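Local coordinates for protein excinuclease ABC, subunit A. (Deinococcus radiodurans, PDB 2VF7) that binds DNA and hydrolyses ATP as a zinc-containing UvrA-family member of the ABC superfamily, with a probable role in recognising damaged DNA for excision repair, at residues 40-45 / 450-455; 437-442 / 763-768. The protein carries 1 engineered substitution. All blocks are in the same frame, centred on the assembly; numbering follows the deposited sequence. Where two conformers were deposited one is given.

In the fold
From the N terminus the chain passes through strands 15-21 and 29-34 to strand 38-42, which runs into the ADP-binding P-loop. After some 400 residues, which include the first zinc site, it returns through strand 433-437, helix 441-444 and strand 449-453. Contact 1 closes this long loop by placing 449-453 alongside 38-42 in the sheet of the first ATPase half. Contact 2 starts just after strand 433-437, within that loop, but ends far beyond it at the start of helix 766-781 in the second half, so the two closures cross. Contact 1 therefore lies inside the sheet of the first nucleotide-binding half, and contact 2 joins that half to the second. They meet where S45 OG hydrogen-bonds D768 OD2.

Contact 1. Residues 40-45 / 450-455. With ADP (adenosine-5'-diphosphate), chain E.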
ATOM      1  N   VAL A  40      10.899  25.735 -13.723  1.00 52.75           N
ATOM      2  CA  VAL A  40      10.682  26.454 -12.463  1.00 52.88           C
ATOM      3  C   VAL A  40       9.318  27.136 -12.488  1.00 52.85           C
ATOM      4  O   VAL A  40       8.969  27.779 -13.459  1.00 52.96           O
ATOM      5  CB  VAL A  40      11.844  27.464 -12.172  1.00 53.40           C
ATOM      6  CG1 VAL A  40      11.592  28.248 -10.914  1.00 53.38           C
ATOM      7  CG2 VAL A  40      13.162  26.723 -12.020  1.00 52.68           C
ATOM      8  N   PHE A  41       8.540  26.945 -11.429  1.00 53.41           N
ATOM      9  CA  PHE A  41       7.227  27.555 -11.283  1.00 54.00           C
ATOM     10  C   PHE A  41       7.366  28.755 -10.360  1.00 54.26           C
ATOM     11  O   PHE A  41       7.855  28.616  -9.237  1.00 54.74           O
ATOM     12  CB  PHE A  41       6.221  26.531 -10.727  1.00 53.91           C
ATOM     13  CG  PHE A  41       5.954  25.362 -11.671  1.00 53.99           C
ATOM     14  CD1 PHE A  41       4.809  25.330 -12.448  1.00 53.81           C
ATOM     15  CD2 PHE A  41       6.872  24.310 -11.793  1.00 54.97           C
ATOM     16  CE1 PHE A  41       4.564  24.255 -13.332  1.00 54.86           C
ATOM     17  CE2 PHE A  41       6.652  23.249 -12.684  1.00 54.96           C
ATOM     18  CZ  PHE A  41       5.479  23.220 -13.442  1.00 55.18           C
ATOM     19  N   THR A  42       6.962  29.932 -10.843  1.00 54.17           N
ATOM     20  CA  THR A  42       7.228  31.187 -10.118  1.00 53.89           C
ATOM     21  C   THR A  42       6.030  32.137  -9.976  1.00 53.66           C
ATOM     22  O   THR A  42       4.987  31.940 -10.601  1.00 53.73           O
ATOM     23  CB  THR A  42       8.447  31.950 -10.698  1.00 53.79           C
ATOM     24  OG1 THR A  42       8.066  32.643 -11.890  1.00 53.08           O
ATOM     25  CG2 THR A  42       9.591  30.996 -11.005  1.00 53.78           C
ATOM     26  N   GLY A  43       6.189  33.167  -9.148  1.00 53.12           N
ATOM     27  CA  GLY A  43       5.116  34.109  -8.874  1.00 52.72           C
ATOM     28  C   GLY A  43       4.920  34.292  -7.377  1.00 52.41           C
ATOM     29  O   GLY A  43       5.488  33.532  -6.591  1.00 52.39           O
ATOM     30  N   VAL A  44       4.118  35.287  -6.983  1.00 51.84           N
ATOM     31  CA  VAL A  44       3.941  35.620  -5.558  1.00 51.85           C
ATOM     32  C   VAL A  44       3.345  34.453  -4.793  1.00 51.92           C
ATOM     33  O   VAL A  44       2.868  33.484  -5.390  1.00 53.23           O
ATOM     34  CB  VAL A  44       3.125  36.936  -5.309  1.00 51.18           C
ATOM     35  CG1 VAL A  44       3.835  38.142  -5.906  1.00 51.14           C
ATOM     36  CG2 VAL A  44       1.717  36.817  -5.849  1.00 52.03           C
ATOM     37  N   SER A  45       3.410  34.521  -3.472  1.00 52.34           N
ATOM     38  CA  SER A  45       2.879  33.464  -2.636  1.00 52.34           C
ATOM     39  C   SER A  45       1.379  33.589  -2.650  1.00 52.12           C
ATOM     40  O   SER A  45       0.847  34.689  -2.653  1.00 52.03           O
ATOM     41  CB  SER A  45       3.420  33.579  -1.214  1.00 52.30           C
ATOM     42  OG  SER A  45       2.856  34.695  -0.579  1.00 53.56           O
ATOM     43  N   LEU A 450      10.231  28.373 -17.691  1.00 52.70           N
ATOM     44  CA  LEU A 450       9.563  28.856 -16.494  1.00 53.23           C
ATOM     45  C   LEU A 450       8.078  29.131 -16.664  1.00 53.21           C
ATOM     46  O   LEU A 450       7.641  29.586 -17.701  1.00 53.36           O
ATOM     47  CB  LEU A 450      10.324  30.046 -15.890  1.00 53.30           C
ATOM     48  CG  LEU A 450       9.929  31.492 -16.088  1.00 54.00           C
ATOM     49  CD1 LEU A 450       8.682  31.843 -15.271  1.00 55.73           C
ATOM     50  CD2 LEU A 450      11.107  32.345 -15.659  1.00 53.38           C
ATOM     51  N   VAL A 451       7.311  28.820 -15.628  1.00 53.78           N
ATOM     52  CA  VAL A 451       5.874  29.088 -15.590  1.00 53.75           C
ATOM     53  C   VAL A 451       5.554  30.125 -14.500  1.00 54.14           C
ATOM     54  O   VAL A 451       5.650  29.821 -13.303  1.00 53.60           O
ATOM     55  CB  VAL A 451       5.073  27.802 -15.310  1.00 53.62           C
ATOM     56  CG1 VAL A 451       3.597  28.035 -15.556  1.00 52.63           C
ATOM     57  CG2 VAL A 451       5.601  26.615 -16.152  1.00 53.24           C
ATOM     58  N   ASP A 452       5.181  31.337 -14.921  1.00 54.39           N
ATOM     59  CA  ASP A 452       4.853  32.420 -13.978  1.00 54.73           C
ATOM     60  C   ASP A 452       3.349  32.519 -13.786  1.00 54.91           C
ATOM     61  O   ASP A 452       2.590  32.722 -14.744  1.00 54.86           O
ATOM     62  CB  ASP A 452       5.443  33.777 -14.420  1.00 54.42           C
ATOM     63  CG  ASP A 452       5.600  34.764 -13.256  1.00 54.61           C
ATOM     64  OD1 ASP A 452       5.087  35.910 -13.354  1.00 53.54           O
ATOM     65  OD2 ASP A 452       6.248  34.405 -12.240  1.00 52.91           O
ATOM     66  N   VAL A 453       2.941  32.381 -12.530  1.00 55.21           N
ATOM     67  CA  VAL A 453       1.540  32.234 -12.156  1.00 55.45           C
ATOM     68  C   VAL A 453       0.968  33.508 -11.482  1.00 55.89           C
ATOM     69  O   VAL A 453       1.603  34.113 -10.613  1.00 55.16           O
ATOM     70  CB  VAL A 453       1.334  30.981 -11.240  1.00 54.98           C
ATOM     71  CG1 VAL A 453      -0.073  30.898 -10.739  1.00 54.96           C
ATOM     72  CG2 VAL A 453       1.673  29.694 -11.977  1.00 55.43           C
ATOM     73  N   GLY A 454      -0.224  33.894 -11.943  1.00 56.77           N
ATOM     74  CA  GLY A 454      -1.116  34.864 -11.314  1.00 57.37           C
ATOM     75  C   GLY A 454      -0.568  36.260 -11.331  1.00 58.45           C
ATOM     76  O   GLY A 454       0.660  36.449 -11.221  1.00 59.94           O
ATOM     77  N   PRO A 455      -1.450  37.270 -11.463  1.00 57.82           N
ATOM     78  CA  PRO A 455      -0.899  38.581 -11.169  1.00 57.33           C
ATOM     79  C   PRO A 455      -0.535  38.635  -9.678  1.00 57.26           C
ATOM     80  O   PRO A 455       0.629  38.842  -9.336  1.00 57.07           O
ATOM     81  CB  PRO A 455      -2.049  39.556 -11.511  1.00 57.38           C
ATOM     82  CG  PRO A 455      -3.096  38.769 -12.158  1.00 57.21           C
ATOM     83  CD  PRO A 455      -2.871  37.317 -11.834  1.00 57.94           C
TER
HETATM   84  PB  ADP E 902       1.688  29.325  -3.909  1.00 43.47           P
HETATM   85  O1B ADP E 902       2.244  30.305  -4.901  1.00 47.23           O
HETATM   86  O2B ADP E 902       1.670  29.837  -2.499  1.00 45.01           O
HETATM   87  O3B ADP E 902       2.336  27.957  -4.026  1.00 46.30           O
HETATM   88  PA  ADP E 902      -0.809  28.162  -3.428  1.00 39.89           P
HETATM   89  O1A ADP E 902      -0.116  27.812  -2.109  1.00 37.11           O
HETATM   90  O2A ADP E 902      -1.304  27.055  -4.299  1.00 42.67           O
HETATM   91  O3A ADP E 902       0.129  29.129  -4.299  1.00 40.97           O
HETATM   92  O5' ADP E 902      -2.110  29.023  -3.035  1.00 41.35           O
HETATM   93  C5' ADP E 902      -3.257  29.203  -3.870  1.00 39.25           C
HETATM   94  C4' ADP E 902      -4.498  28.877  -3.057  1.00 39.34           C
HETATM   95  O4' ADP E 902      -4.512  27.467  -2.802  1.00 39.71           O
HETATM   96  C3' ADP E 902      -4.578  29.553  -1.689  1.00 39.63           C
HETATM   97  O3' ADP E 902      -5.932  29.986  -1.406  1.00 36.89           O
HETATM   98  C2' ADP E 902      -4.139  28.438  -0.750  1.00 39.03           C
HETATM   99  O2' ADP E 902      -4.586  28.608   0.592  1.00 39.62           O
HETATM  100  C1' ADP E 902      -4.727  27.202  -1.420  1.00 39.55           C
HETATM  101  N9  ADP E 902      -4.025  25.950  -1.075  1.00 39.48           N
HETATM  102  C8  ADP E 902      -2.730  25.680  -1.345  1.00 39.84           C
HETATM  103  N7  ADP E 902      -2.354  24.464  -0.905  1.00 37.04           N
HETATM  104  C5  ADP E 902      -3.454  23.930  -0.340  1.00 38.64           C
HETATM  105  C6  ADP E 902      -3.769  22.637   0.291  1.00 38.51           C
HETATM  106  N6  ADP E 902      -2.802  21.692   0.433  1.00 40.16           N
HETATM  107  N1  ADP E 902      -5.024  22.453   0.736  1.00 40.37           N
HETATM  108  C2  ADP E 902      -5.995  23.387   0.607  1.00 39.14           C
HETATM  109  N3  ADP E 902      -5.783  24.577   0.031  1.00 40.30           N
HETATM  110  C4  ADP E 902      -4.552  24.898  -0.460  1.00 39.63           C
HETATM  111  O   HOH W   1       2.931  36.239  -9.143  1.00 38.43           O
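V40, F41 and T42 pair in register with L450, V451 and D452 as neighbouring parallel strands. Three backbone hydrogen bonds hold them: V451 N to V40 O, T42 N to V451 O at 2.8 Å, and V453 N to T42 O. Further on, one water bridges V44 N and V453 O where the strands part.

The side chains of T42 and D452 cross at about a right angle. T42 OG1, set between its own backbone N and carbonyl carbon (chi1 78°), donates to D452 OD2 at 2.6 Å on the anti side of the carboxylate. This buried acid also takes T481 OG1 on OD2 and S479 OG on OD1. An alanine in place of D452 would probably leave these three hydroxyls without their carboxylate and open a gap beside T42.

On the other face F41 and V451 stand side by side, V451 CG2 making an off-centre CH-pi contact with the F41 ring.

Strand 38-42 leads into the P-loop (Walker A) at G43, whose backbone angles call for glycine, then to V44 and S45 in the ADP pocket, a layout characteristic of the ABC ATPase core. It is flanked by 433-437 and 449-453, and 449-453 in turn by antiparallel 464-468. I444 of helix 441-444 packs on V40, T42 and L450, while V31 and V33 of strand 29-34 meet V451 on the opposite face.

Contact 2. Residues 437-442 / 763-768; sequences VEHDLD and GLHPAD
H439 lays one face of its imidazole against the backbone of L764 and H765. L764 O sits 3.5 Å above the ring plane, displaced toward the rim, and H765 N lies over the same face. The CG of H439 is anti to the carbonyl carbon (chi1 -70°), on a CB that points toward 763-768, and CD2 comes within 3.4 Å of H765 CA.

The two histidines meet rim to rim, neither covering the other. Their planes stand at 81° with centroids 5.9 Å apart, and H439 CD2 approaches the H765 ring at its edge, near that ring's plane. H765 sits at the N-cap of helix 766-781; CG is anti to the backbone N (chi1 -171°), and ND1 accepts from A767 N at 3.1 Å, a partner tilted out of the ring plane. D768 OD2 takes H765 N in return, also at 3.1 Å, which completes a capping box.

P766 follows H765 and faces 437-442. Its CD lies over a face of the H765 ring and 4.0 Å from H439 O, while its CG meets L441 CG at 4.3 Å. No hydrogen bond crosses between the segments. Behind H439 the turn is gripped by E438 OE2, which accepts H439 N and D440 N from opposite faces of the carboxylate.

Outside the pair, H439 makes weak hydrogen bonds to E407 OE1 through ND1 and to the P-loop lysine K49 through NE2. The position of H439 just after strand 433-437 fits the H-loop (switch) histidine of ABC ATPases, and 763-768, downstream of strand 753-758, fits the D-loop of the second half. An H-loop facing the D-loop of the other ATPase half, here within one chain, is characteristic of the head-to-tail ABC sandwich, consistent with Q726 and E730 binding the ADP that K49 holds.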
ATOM      1  N   VAL A 437       9.233  24.578  -7.763  1.00 52.80           N
ATOM      2  CA  VAL A 437       8.742  25.872  -7.297  1.00 52.93           C
ATOM      3  C   VAL A 437       9.800  26.563  -6.467  1.00 53.32           C
ATOM      4  O   VAL A 437      10.256  26.044  -5.446  1.00 53.23           O
ATOM      5  CB  VAL A 437       7.302  25.837  -6.655  1.00 52.64           C
ATOM      6  CG1 VAL A 437       6.799  24.429  -6.473  1.00 52.27           C
ATOM      7  CG2 VAL A 437       7.214  26.664  -5.388  1.00 51.77           C
ATOM      8  N   GLU A 438      10.187  27.737  -6.943  1.00 54.08           N
ATOM      9  CA  GLU A 438      11.324  28.470  -6.424  1.00 55.36           C
ATOM     10  C   GLU A 438      11.060  29.977  -6.417  1.00 55.68           C
ATOM     11  O   GLU A 438      10.316  30.507  -7.260  1.00 55.87           O
ATOM     12  CB  GLU A 438      12.576  28.148  -7.263  1.00 55.27           C
ATOM     13  CG  GLU A 438      13.883  28.669  -6.700  1.00 57.18           C
ATOM     14  CD  GLU A 438      14.166  28.200  -5.274  1.00 59.58           C
ATOM     15  OE1 GLU A 438      14.696  27.075  -5.116  1.00 61.39           O
ATOM     16  OE2 GLU A 438      13.886  28.962  -4.310  1.00 59.97           O
ATOM     17  N   HIS A 439      11.677  30.655  -5.450  1.00 56.06           N
ATOM     18  CA  HIS A 439      11.704  32.119  -5.392  1.00 56.26           C
ATOM     19  C   HIS A 439      13.085  32.704  -5.675  1.00 56.74           C
ATOM     20  O   HIS A 439      13.199  33.862  -6.067  1.00 56.59           O
ATOM     21  CB  HIS A 439      11.189  32.599  -4.040  1.00 55.74           C
ATOM     22  CG  HIS A 439       9.727  32.377  -3.862  1.00 54.90           C
ATOM     23  ND1 HIS A 439       9.219  31.427  -3.006  1.00 55.28           N
ATOM     24  CD2 HIS A 439       8.660  32.959  -4.461  1.00 53.75           C
ATOM     25  CE1 HIS A 439       7.899  31.453  -3.060  1.00 55.76           C
ATOM     26  NE2 HIS A 439       7.534  32.365  -3.945  1.00 54.70           N
ATOM     27  N   ASP A 440      14.125  31.899  -5.469  1.00 57.60           N
ATOM     28  CA  ASP A 440      15.513  32.320  -5.708  1.00 58.40           C
ATOM     29  C   ASP A 440      15.715  32.751  -7.150  1.00 58.39           C
ATOM     30  O   ASP A 440      15.515  31.963  -8.070  1.00 58.94           O
ATOM     31  CB  ASP A 440      16.476  31.179  -5.384  1.00 58.80           C
ATOM     32  CG  ASP A 440      17.886  31.660  -5.104  1.00 60.73           C
ATOM     33  OD1 ASP A 440      18.373  32.558  -5.810  1.00 63.07           O
ATOM     34  OD2 ASP A 440      18.527  31.139  -4.166  1.00 63.64           O
ATOM     35  N   LEU A 441      16.116  34.007  -7.335  1.00 58.65           N
ATOM     36  CA  LEU A 441      16.335  34.585  -8.658  1.00 58.41           C
ATOM     37  C   LEU A 441      17.542  33.973  -9.375  1.00 58.33           C
ATOM     38  O   LEU A 441      17.596  33.944 -10.598  1.00 58.07           O
ATOM     39  CB  LEU A 441      16.501  36.104  -8.545  1.00 58.47           C
ATOM     40  CG  LEU A 441      15.307  36.947  -8.074  1.00 58.29           C
ATOM     41  CD1 LEU A 441      15.738  38.406  -7.945  1.00 57.32           C
ATOM     42  CD2 LEU A 441      14.085  36.817  -8.988  1.00 55.91           C
ATOM     43  N   ASP A 442      18.507  33.499  -8.598  1.00 58.55           N
ATOM     44  CA  ASP A 442      19.664  32.774  -9.124  1.00 58.98           C
ATOM     45  C   ASP A 442      19.311  31.434  -9.779  1.00 59.21           C
ATOM     46  O   ASP A 442      19.978  31.035 -10.736  1.00 59.74           O
ATOM     47  CB  ASP A 442      20.696  32.545  -8.021  1.00 59.07           C
ATOM     48  CG  ASP A 442      21.770  33.602  -8.012  0.50 59.50           C
ATOM     49  OD1 ASP A 442      22.636  33.555  -8.912  0.50 59.97           O
ATOM     50  OD2 ASP A 442      21.749  34.470  -7.111  0.50 59.58           O
ATOM     51  N   GLY A 763       9.180  30.943   1.941  1.00 62.99           N
ATOM     52  CA  GLY A 763       8.061  30.867   1.006  1.00 60.88           C
ATOM     53  C   GLY A 763       7.572  32.208   0.511  1.00 59.98           C
ATOM     54  O   GLY A 763       6.441  32.329   0.060  1.00 60.23           O
ATOM     55  N   LEU A 764       8.424  33.227   0.588  1.00 59.11           N
ATOM     56  CA  LEU A 764       8.058  34.562   0.143  1.00 57.91           C
ATOM     57  C   LEU A 764       8.760  34.970  -1.143  1.00 57.58           C
ATOM     58  O   LEU A 764       9.957  34.726  -1.331  1.00 57.40           O
ATOM     59  CB  LEU A 764       8.304  35.600   1.251  1.00 58.45           C
ATOM     60  CG  LEU A 764       7.117  36.125   2.083  1.00 57.71           C
ATOM     61  CD1 LEU A 764       6.340  35.011   2.721  1.00 60.16           C
ATOM     62  CD2 LEU A 764       7.575  37.108   3.148  1.00 57.61           C
ATOM     63  N   HIS A 765       7.987  35.595  -2.024  1.00 56.71           N
ATOM     64  CA  HIS A 765       8.495  36.156  -3.260  1.00 56.47           C
ATOM     65  C   HIS A 765       9.329  37.426  -2.959  1.00 57.04           C
ATOM     66  O   HIS A 765       9.076  38.104  -1.960  1.00 56.95           O
ATOM     67  CB  HIS A 765       7.307  36.432  -4.180  1.00 55.90           C
ATOM     68  CG  HIS A 765       7.690  36.813  -5.572  1.00 55.55           C
ATOM     69  ND1 HIS A 765       7.831  38.126  -5.972  1.00 56.63           N
ATOM     70  CD2 HIS A 765       7.966  36.061  -6.658  1.00 54.36           C
ATOM     71  CE1 HIS A 765       8.177  38.164  -7.244  1.00 54.64           C
ATOM     72  NE2 HIS A 765       8.267  36.923  -7.684  1.00 54.63           N
ATOM     73  N   PRO A 766      10.364  37.734  -3.784  1.00 57.21           N
ATOM     74  CA  PRO A 766      11.051  39.016  -3.584  1.00 57.21           C
ATOM     75  C   PRO A 766      10.109  40.215  -3.386  1.00 57.52           C
ATOM     76  O   PRO A 766      10.453  41.125  -2.650  1.00 57.67           O
ATOM     77  CB  PRO A 766      11.870  39.164  -4.873  1.00 56.95           C
ATOM     78  CG  PRO A 766      12.187  37.766  -5.242  1.00 56.70           C
ATOM     79  CD  PRO A 766      11.004  36.944  -4.859  1.00 56.87           C
ATOM     80  N   ALA A 767       8.943  40.204  -4.036  1.00 57.62           N
ATOM     81  CA  ALA A 767       7.966  41.283  -3.909  1.00 58.05           C
ATOM     82  C   ALA A 767       7.230  41.245  -2.571  1.00 58.52           C
ATOM     83  O   ALA A 767       6.833  42.291  -2.055  1.00 58.88           O
ATOM     84  CB  ALA A 767       6.972  41.251  -5.058  1.00 57.47           C
ATOM     85  N   ASP A 768       7.042  40.046  -2.026  1.00 59.01           N
ATOM     86  CA  ASP A 768       6.357  39.868  -0.752  1.00 59.70           C
ATOM     87  C   ASP A 768       7.215  40.403   0.388  1.00 60.38           C
ATOM     88  O   ASP A 768       6.694  40.986   1.329  1.00 60.84           O
ATOM     89  CB  ASP A 768       6.050  38.387  -0.461  1.00 59.70           C
ATOM     90  CG  ASP A 768       4.955  37.780  -1.361  1.00 60.09           C
ATOM     91  OD1 ASP A 768       3.980  38.465  -1.763  1.00 60.10           O
ATOM     92  OD2 ASP A 768       5.058  36.567  -1.630  1.00 59.31           O
TER